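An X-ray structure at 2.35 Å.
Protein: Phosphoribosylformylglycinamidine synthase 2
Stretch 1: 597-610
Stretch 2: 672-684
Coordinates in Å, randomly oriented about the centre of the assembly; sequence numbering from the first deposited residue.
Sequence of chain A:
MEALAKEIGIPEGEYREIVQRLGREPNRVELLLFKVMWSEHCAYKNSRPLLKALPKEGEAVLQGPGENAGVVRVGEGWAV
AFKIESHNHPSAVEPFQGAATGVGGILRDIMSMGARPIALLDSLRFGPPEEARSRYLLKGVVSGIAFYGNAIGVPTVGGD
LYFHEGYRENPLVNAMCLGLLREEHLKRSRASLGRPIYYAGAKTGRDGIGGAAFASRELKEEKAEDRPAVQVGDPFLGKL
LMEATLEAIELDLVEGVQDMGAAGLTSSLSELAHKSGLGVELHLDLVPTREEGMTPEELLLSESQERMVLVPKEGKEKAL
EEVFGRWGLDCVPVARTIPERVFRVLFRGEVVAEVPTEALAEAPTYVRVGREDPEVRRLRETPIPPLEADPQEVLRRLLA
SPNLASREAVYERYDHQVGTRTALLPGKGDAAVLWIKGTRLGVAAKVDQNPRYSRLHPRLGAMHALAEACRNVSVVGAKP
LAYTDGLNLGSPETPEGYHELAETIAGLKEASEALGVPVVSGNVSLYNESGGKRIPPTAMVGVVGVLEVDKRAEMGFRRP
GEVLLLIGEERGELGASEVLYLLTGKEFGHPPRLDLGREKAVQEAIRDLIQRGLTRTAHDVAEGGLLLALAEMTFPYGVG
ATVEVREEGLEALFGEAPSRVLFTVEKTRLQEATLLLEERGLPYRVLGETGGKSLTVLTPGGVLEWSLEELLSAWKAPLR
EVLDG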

# COMPACT_ATOMS: atom_id res chain seq x y z
N GLY A 597 20.59 12.06 2.29
CA GLY A 597 20.98 12.90 3.41
C GLY A 597 20.18 14.19 3.39
O GLY A 597 19.68 14.65 4.42
N ARG A 598 20.05 14.78 2.20
CA ARG A 598 19.30 16.01 2.06
C ARG A 598 17.83 15.72 2.38
O ARG A 598 17.18 16.47 3.13
N GLU A 599 17.31 14.63 1.81
CA GLU A 599 15.92 14.24 2.01
C GLU A 599 15.55 14.18 3.48
O GLU A 599 14.54 14.74 3.90
N LYS A 600 16.39 13.50 4.27
CA LYS A 600 16.15 13.37 5.71
C LYS A 600 16.16 14.73 6.41
O LYS A 600 15.29 15.02 7.24
N ALA A 601 17.15 15.55 6.08
CA ALA A 601 17.27 16.87 6.69
C ALA A 601 16.06 17.75 6.34
O ALA A 601 15.59 18.52 7.18
N VAL A 602 15.57 17.64 5.11
CA VAL A 602 14.42 18.44 4.69
C VAL A 602 13.16 17.98 5.43
O VAL A 602 12.36 18.81 5.87
N GLN A 603 12.99 16.67 5.57
CA GLN A 603 11.82 16.12 6.26
C GLN A 603 11.78 16.55 7.73
O GLN A 603 10.72 16.84 8.27
N GLU A 604 12.95 16.60 8.36
CA GLU A 604 13.01 17.02 9.75
C GLU A 604 12.87 18.53 9.84
O GLU A 604 12.32 19.05 10.82
N ALA A 605 13.35 19.24 8.83
CA ALA A 605 13.23 20.68 8.83
C ALA A 605 11.75 21.07 8.72
O ALA A 605 11.28 21.96 9.44
N ILE A 606 11.02 20.40 7.83
CA ILE A 606 9.61 20.74 7.67
C ILE A 606 8.77 20.35 8.88
O ILE A 606 7.84 21.06 9.25
N ARG A 607 9.08 19.22 9.51
CA ARG A 607 8.32 18.82 10.69
C ARG A 607 8.58 19.82 11.83
O ARG A 607 7.64 20.22 12.52
N ASP A 608 9.83 20.22 12.01
CA ASP A 608 10.18 21.18 13.06
C ASP A 608 9.41 22.47 12.85
O ASP A 608 8.78 23.00 13.77
N LEU A 609 9.50 22.97 11.62
CA LEU A 609 8.84 24.19 11.21
C LEU A 609 7.36 24.17 11.59
O LEU A 609 6.81 25.16 12.09
N ILE A 610 6.71 23.04 11.36
CA ILE A 610 5.28 22.90 11.64
C ILE A 610 4.97 22.70 13.14
O ILE A 610 4.01 23.27 13.66
N GLU A 672 12.56 33.84 11.73
CA GLU A 672 12.75 32.64 12.55
C GLU A 672 12.78 31.38 11.68
O GLU A 672 13.49 30.43 11.98
N ALA A 673 11.97 31.39 10.63
CA ALA A 673 11.90 30.25 9.73
C ALA A 673 13.18 30.17 8.93
O ALA A 673 13.80 29.11 8.82
N THR A 674 13.60 31.31 8.38
CA THR A 674 14.82 31.33 7.58
C THR A 674 16.05 31.05 8.45
O THR A 674 17.05 30.50 7.98
N LEU A 675 15.97 31.41 9.72
CA LEU A 675 17.07 31.16 10.62
C LEU A 675 17.18 29.65 10.82
O LEU A 675 18.28 29.09 10.83
N LEU A 676 16.03 28.99 10.95
CA LEU A 676 15.99 27.54 11.15
C LEU A 676 16.58 26.79 9.95
O LEU A 676 17.44 25.92 10.12
N LEU A 677 16.13 27.12 8.75
CA LEU A 677 16.64 26.45 7.56
C LEU A 677 18.14 26.63 7.43
O LEU A 677 18.86 25.70 7.07
N GLU A 678 18.63 27.84 7.73
CA GLU A 678 20.05 28.12 7.65
C GLU A 678 20.87 27.28 8.62
O GLU A 678 21.93 26.77 8.27
N GLU A 679 20.38 27.13 9.85
CA GLU A 679 21.08 26.34 10.86
C GLU A 679 21.12 24.87 10.46
O GLU A 679 21.84 24.08 11.07
N ARG A 680 20.33 24.51 9.45
CA ARG A 680 20.28 23.14 8.96
C ARG A 680 21.08 23.01 7.66
O ARG A 680 21.08 21.95 7.04
N GLY A 681 21.74 24.09 7.27
CA GLY A 681 22.52 24.10 6.04
C GLY A 681 21.70 23.74 4.81
O GLY A 681 22.20 23.15 3.86
N LEU A 682 20.42 24.12 4.82
CA LEU A 682 19.52 23.80 3.72
C LEU A 682 19.32 24.94 2.72
O LEU A 682 19.04 26.07 3.11
N PRO A 683 19.47 24.65 1.42
CA PRO A 683 19.28 25.70 0.42
C PRO A 683 17.80 26.05 0.48
O PRO A 683 16.97 25.17 0.71
N TYR A 684 17.48 27.32 0.30
CA TYR A 684 16.08 27.75 0.34
C TYR A 684 15.93 29.06 -0.40
O TYR A 684 16.92 29.71 -0.75

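The strongest polar link between the two stretches is a salt bridge between Asp-608 and Arg-680. Asp-608, on the helix of stretch 1, directs its CA-to-CB bond toward the second stretch and adopts the m rotamer (chi1 -76°), while Arg-680 points toward the first with chi1 and chi2 both m and chi3 t. Arg-680 NH2 donates to Asp-608 OD2 at 2.4 Å, a very short hydrogen bond, and Arg-680 NH1 makes a weak one to the same oxygen at 3.0 Å, its N-H...acceptor angle being only 123°. The carboxylate oxygen thus lies at the edge of the guanidinium, near its plane, where both terminal nitrogens can reach it.

A water extends this polar cluster toward the start of stretch 1. It accepts a hydrogen bond from Arg-680 NH1 at 2.7 Å and donates one to Ala-601 O at 3.0 Å, so the arginine is tied to the helix backbone as well as to an acidic side chain. Arg-680 NH1 also passes 3.5 Å from Ala-605 CA, bringing the guanidinium edge close against the helix surface. Glu-604 contributes little to the interface; its carboxylate is engaged within its own helix, where Lys-600 NZ donates to Glu-604 OE1 at 2.9 Å in a salt bridge one turn apart.

The remaining contacts are largely apolar. The two helices run roughly antiparallel, at 154°, with their axes 10.5 Å apart at closest approach, and the backbones come nearest at Ala-605, whose CA is 6.8 Å from Leu-677 CA. The methyl group of Ala-605 meets three leucines, with its CB 3.5 Å from Leu-682 CD1, 4.2 Å from Leu-677 CD2 and 4.4 Å from Leu-676 CD2. Leu-677 and Leu-682 share the m, t conformation, and in both the side-chain end comes nearer to the first helix than the CA-to-CB direction alone would suggest. Leu-676 instead points toward that helix and is t, t.

At the C-terminal end of stretch 1, Leu-609 packs in an off-rotamer conformation (chi1 -124°, chi2 33°). Its CD1 lies just 3.3 Å from Leu-676 CD1, a tight contact, and 4.4 Å from Ala-673 CB, while its CD2 reaches Leu-677 CD2 at 4.2 Å.

The other end of the interface is built around Leu-682, which follows the Schellman turn at Gly-681, where positive phi favours glycine. Leu-682 CD2 lies 3.9 Å from Ala-601 CB, and Leu-682 CD1 is 4.3 Å from Val-602 CG2, although Val-602 itself points away. Arg-598 closes this edge. From a t, p, p conformation its aliphatic CD approaches Leu-682 CD2 at 3.7 Å, and Pro-683 CG sits over one face of its guanidinium, 3.4 Å from Arg-598 NH2. Together the two stretches bury 513 Å², counting both sides.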

# COMPACT_ATOMS: atom_id res chain seq x y z
CB ARG A 598 19.44 16.56 0.64
CG ARG A 598 18.52 17.74 0.32
CD ARG A 598 18.85 18.96 1.17
NE ARG A 598 20.13 19.55 0.79
CZ ARG A 598 20.37 20.13 -0.38
NH1 ARG A 598 19.42 20.20 -1.31
NH2 ARG A 598 21.57 20.62 -0.64
CB GLU A 599 15.65 12.87 1.36
CG GLU A 599 14.18 12.43 1.45
CD GLU A 599 13.24 13.33 0.67
OE1 GLU A 599 12.22 13.77 1.24
OE2 GLU A 599 13.50 13.60 -0.52
CB LYS A 600 17.21 12.45 6.33
CG LYS A 600 17.07 12.23 7.84
CD LYS A 600 18.01 11.13 8.31
CE LYS A 600 17.81 10.78 9.78
NZ LYS A 600 18.35 11.82 10.72
CB ALA A 601 18.57 17.54 6.25
CB VAL A 602 14.18 18.32 3.16
CG1 VAL A 602 12.86 18.98 2.79
CG2 VAL A 602 15.31 19.00 2.39
CB GLN A 603 11.81 14.58 6.19
CG GLN A 603 11.73 14.01 4.78
CD GLN A 603 11.09 12.63 4.71
OE1 GLN A 603 11.09 11.99 3.66
NE2 GLN A 603 10.54 12.16 5.83
CB GLU A 604 14.32 16.57 10.39
CG GLU A 604 14.37 15.07 10.59
CD GLU A 604 15.74 14.56 10.98
OE1 GLU A 604 15.92 13.32 11.07
OE2 GLU A 604 16.64 15.40 11.21
CB ALA A 605 14.01 21.29 7.69
CB ILE A 606 9.01 20.14 6.36
CG1 ILE A 606 7.65 20.77 6.08
CG2 ILE A 606 8.85 18.63 6.47
CD1 ILE A 606 7.64 22.27 6.17
CB ARG A 607 8.68 17.39 11.13
CG ARG A 607 8.27 16.31 10.13
CD ARG A 607 8.24 14.91 10.76
NE ARG A 607 9.52 14.51 11.34
CZ ARG A 607 10.49 13.88 10.69
NH1 ARG A 607 10.35 13.56 9.41
NH2 ARG A 607 11.62 13.59 11.32
CB ASP A 608 11.67 21.50 13.06
CG ASP A 608 12.49 20.39 13.66
OD1 ASP A 608 11.93 19.59 14.45
OD2 ASP A 608 13.70 20.30 13.34
CB LEU A 609 9.01 24.35 9.70
CG LEU A 609 9.64 25.61 9.10
CD1 LEU A 609 10.71 26.20 10.01
CD2 LEU A 609 10.22 25.25 7.75
CB ILE A 610 4.69 21.72 10.83
CG1 ILE A 610 3.20 21.93 10.57
CG2 ILE A 610 4.89 20.41 11.58
CD1 ILE A 610 2.32 21.74 11.79
CB GLU A 672 11.62 32.47 13.56
CG GLU A 672 11.43 33.61 14.54
CD GLU A 672 10.14 33.46 15.29
OE1 GLU A 672 9.99 32.46 16.03
OE2 GLU A 672 9.26 34.32 15.12
CB ALA A 673 10.70 30.39 8.79
CB THR A 674 14.99 32.69 6.87
OG1 THR A 674 15.02 33.74 7.84
CG2 THR A 674 13.84 32.92 5.90
CB LEU A 675 16.80 31.88 11.95
CG LEU A 675 17.97 32.19 12.89
CD1 LEU A 675 18.48 30.92 13.54
CD2 LEU A 675 19.08 32.90 12.10
CB LEU A 676 14.54 27.10 11.41
CG LEU A 676 14.21 25.61 11.60
CD1 LEU A 676 12.87 25.47 12.33
CD2 LEU A 676 14.15 24.89 10.25
CB LEU A 677 15.94 26.98 6.31
CG LEU A 677 14.43 26.75 6.27
CD1 LEU A 677 13.85 27.41 5.04
CD2 LEU A 677 14.14 25.26 6.28
CB GLU A 678 20.30 29.60 7.90
CG GLU A 678 20.42 30.42 6.64
CD GLU A 678 19.97 31.84 6.83
OE1 GLU A 678 20.22 32.40 7.93
OE2 GLU A 678 19.39 32.41 5.88
CB GLU A 679 20.41 26.49 12.23
CG GLU A 679 20.34 27.93 12.71
CD GLU A 679 19.82 28.06 14.14
OE1 GLU A 679 18.74 27.51 14.44
OE2 GLU A 679 20.50 28.73 14.95
CB ARG A 680 18.84 22.71 8.70
CG ARG A 680 17.93 22.78 9.91
CD ARG A 680 18.42 21.87 11.02
NE ARG A 680 17.58 21.99 12.21
CZ ARG A 680 16.32 21.58 12.29
NH1 ARG A 680 15.73 21.02 11.24
NH2 ARG A 680 15.63 21.75 13.41
CB LEU A 682 18.16 23.36 4.26
CG LEU A 682 18.08 22.07 5.08
CD1 LEU A 682 16.62 21.75 5.41
CD2 LEU A 682 18.70 20.93 4.29
CB PRO A 683 19.64 25.01 -0.89
CG PRO A 683 20.57 23.90 -0.46
CD PRO A 683 19.91 23.39 0.79
CB TYR A 684 15.60 27.91 1.79
CG TYR A 684 16.07 29.18 2.47
CD1 TYR A 684 15.38 30.38 2.29
CD2 TYR A 684 17.19 29.18 3.29
CE1 TYR A 684 15.81 31.56 2.90
CE2 TYR A 684 17.63 30.36 3.91
CZ TYR A 684 16.94 31.54 3.71
OH TYR A 684 17.37 32.71 4.30
O HOH W 1 17.13 19.50 9.51